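Local coordinates for uncharacterized protein (Bacteroides caccae, PDB 4R4K) that is of unknown function but adopts a cystatin-like fold and belongs to a family grouped with the NTF2-like proteins, at residues A[135-138]-A[139-143]. Residues are numbered along the deposited sequence; the frame is centred on the assembly and turned at random.
Sequences LKQT and IQQVK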
loop_
_atom_site.group_PDB
_atom_site.type_symbol
_atom_site.label_atom_id
_atom_site.label_comp_id
_atom_site.label_asym_id
_atom_site.label_seq_id
_atom_site.Cartn_x
_atom_site.Cartn_y
_atom_site.Cartn_z
ATOM N N LEU A 135 4.872 -2.839 -17.323
ATOM C CA LEU A 135 5.264 -3.165 -15.938
ATOM C C LEU A 135 6.679 -2.674 -15.593
ATOM O O LEU A 135 6.877 -1.974 -14.601
ATOM C CB LEU A 135 5.144 -4.658 -15.649
ATOM C CG LEU A 135 5.552 -5.056 -14.209
ATOM C CD1 LEU A 135 4.731 -4.303 -13.165
ATOM C CD2 LEU A 135 5.401 -6.552 -14.005
ATOM N N LYS A 136 7.653 -2.958 -16.444
ATOM C CA LYS A 136 9.036 -2.515 -16.156
ATOM C C LYS A 136 9.167 -1.005 -15.966
ATOM O O LYS A 136 9.810 -0.519 -15.005
ATOM C CB LYS A 136 9.992 -2.993 -17.245
ATOM C CG LYS A 136 11.468 -2.768 -16.934
ATOM C CD LYS A 136 12.407 -3.602 -17.820
ATOM C CE LYS A 136 13.190 -4.627 -16.996
ATOM N NZ LYS A 136 14.332 -5.242 -17.735
ATOM N N GLN A 137 8.562 -0.239 -16.860
ATOM C CA GLN A 137 8.630 1.212 -16.752
ATOM C C GLN A 137 7.828 1.738 -15.551
ATOM O O GLN A 137 8.176 2.749 -14.969
ATOM C CB GLN A 137 8.190 1.884 -18.047
ATOM C CG GLN A 137 8.459 3.400 -18.107
ATOM C CD GLN A 137 9.842 3.845 -17.584
ATOM O OE1 GLN A 137 10.872 3.206 -17.835
ATOM N NE2 GLN A 137 9.859 4.958 -16.843
ATOM N N THR A 138 6.733 1.073 -15.205
ATOM C CA THR A 138 5.967 1.439 -14.015
ATOM C C THR A 138 6.806 1.269 -12.757
ATOM O O THR A 138 6.818 2.133 -11.878
ATOM C CB THR A 138 4.688 0.615 -13.924
ATOM O OG1 THR A 138 3.917 0.904 -15.081
ATOM C CG2 THR A 138 3.857 0.957 -12.679
ATOM N N ILE A 139 7.505 0.151 -12.678
ATOM C CA ILE A 139 8.400 -0.093 -11.555
ATOM C C ILE A 139 9.471 1.016 -11.445
ATOM O O ILE A 139 9.772 1.485 -10.366
ATOM C CB ILE A 139 9.014 -1.497 -11.642
ATOM C CG1 ILE A 139 7.924 -2.557 -11.424
ATOM C CG2 ILE A 139 10.123 -1.654 -10.615
ATOM C CD1 ILE A 139 8.349 -3.973 -11.778
ATOM N N GLN A 140 9.997 1.451 -12.586
ATOM C CA GLN A 140 10.961 2.543 -12.610
ATOM C C GLN A 140 10.314 3.870 -12.148
ATOM O O GLN A 140 10.965 4.663 -11.490
ATOM C CB GLN A 140 11.584 2.686 -14.004
ATOM C CG GLN A 140 12.561 3.856 -14.159
ATOM C CD GLN A 140 13.776 3.769 -13.238
ATOM O OE1 GLN A 140 14.252 2.683 -12.925
ATOM N NE2 GLN A 140 14.269 4.918 -12.799
ATOM N N GLN A 141 9.064 4.120 -12.542
ATOM C CA GLN A 141 8.332 5.315 -12.084
ATOM C C GLN A 141 8.177 5.302 -10.568
ATOM O O GLN A 141 8.340 6.336 -9.903
ATOM C CB GLN A 141 6.970 5.420 -12.767
ATOM C CG GLN A 141 7.059 5.811 -14.230
ATOM C CD GLN A 141 5.764 5.603 -14.994
ATOM O OE1 GLN A 141 4.713 5.317 -14.413
ATOM N NE2 GLN A 141 5.840 5.739 -16.315
ATOM N N VAL A 142 7.852 4.139 -10.022
ATOM C CA VAL A 142 7.752 3.965 -8.569
ATOM C C VAL A 142 9.091 4.236 -7.888
ATOM O O VAL A 142 9.165 4.933 -6.875
ATOM C CB VAL A 142 7.214 2.566 -8.212
ATOM C CG1 VAL A 142 7.381 2.288 -6.715
ATOM C CG2 VAL A 142 5.759 2.450 -8.643
ATOM N N LYS A 143 10.174 3.749 -8.475
ATOM C CA LYS A 143 11.505 4.067 -7.973
ATOM C C LYS A 143 11.778 5.582 -7.892
ATOM O O LYS A 143 12.375 6.082 -6.930
ATOM C CB LYS A 143 12.564 3.417 -8.856
ATOM C CG LYS A 143 13.980 3.651 -8.347
ATOM C CD LYS A 143 15.024 2.997 -9.217
ATOM C CE LYS A 143 16.406 3.281 -8.684
ATOM N NZ LYS A 143 17.418 2.365 -9.271
#
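Ile139 N donates to Leu135 O at 2.9 Å with an N-H...O angle of 167°, the straightest of four successive i to i+4 backbone bonds that tie residues 135-138 to the turn that follows. Gln140 N to Lys136 O (3.1 Å), Gln141 N to Gln137 O and Val142 N to Thr138 O continue the helical series. The Thr138 hydroxyl, set beside its own backbone N (chi1 -61°), turns back to hydrogen-bond Glu134 O, while Gln140 NE2 hydrogen-bonds Glu144 OE2, one turn on. Gln137 touches both Gln140 and Gln141, with no side-chain hydrogen bond to either. The Gln137 chain, bent at chi2 (43°), folds the amide over the next turn, bringing Gln137 OE1 3.9 Å from Gln140 CB and Gln137 NE2 3.9 Å from Gln141 CG. Gln141 crosses Gln137 at about a right angle, and its CG also sits 3.3 Å from Gln137 O. An alanine in place of Gln141 would keep the backbone bond but is likely to take away one of the methylenes the Gln137 amide rests against, leaving it somewhat freer to turn. On another side of the helix, Ile139 CD1 packs 3.9 Å from Leu135 CG, with Leu135 CD1 equally close. Val142 CG2 lies 3.4 Å from Thr138 O. Leu135 and Val142 both lean on Tyr126, Val142 also on Trp125, and Thr138 on Leu130, so these three side chains are buried against the preceding loop. The pattern is that of an amphipathic alpha-helix: the first turns of the C-terminal helix 135-152, apolar toward the protein and glutamine- and lysine-rich outside.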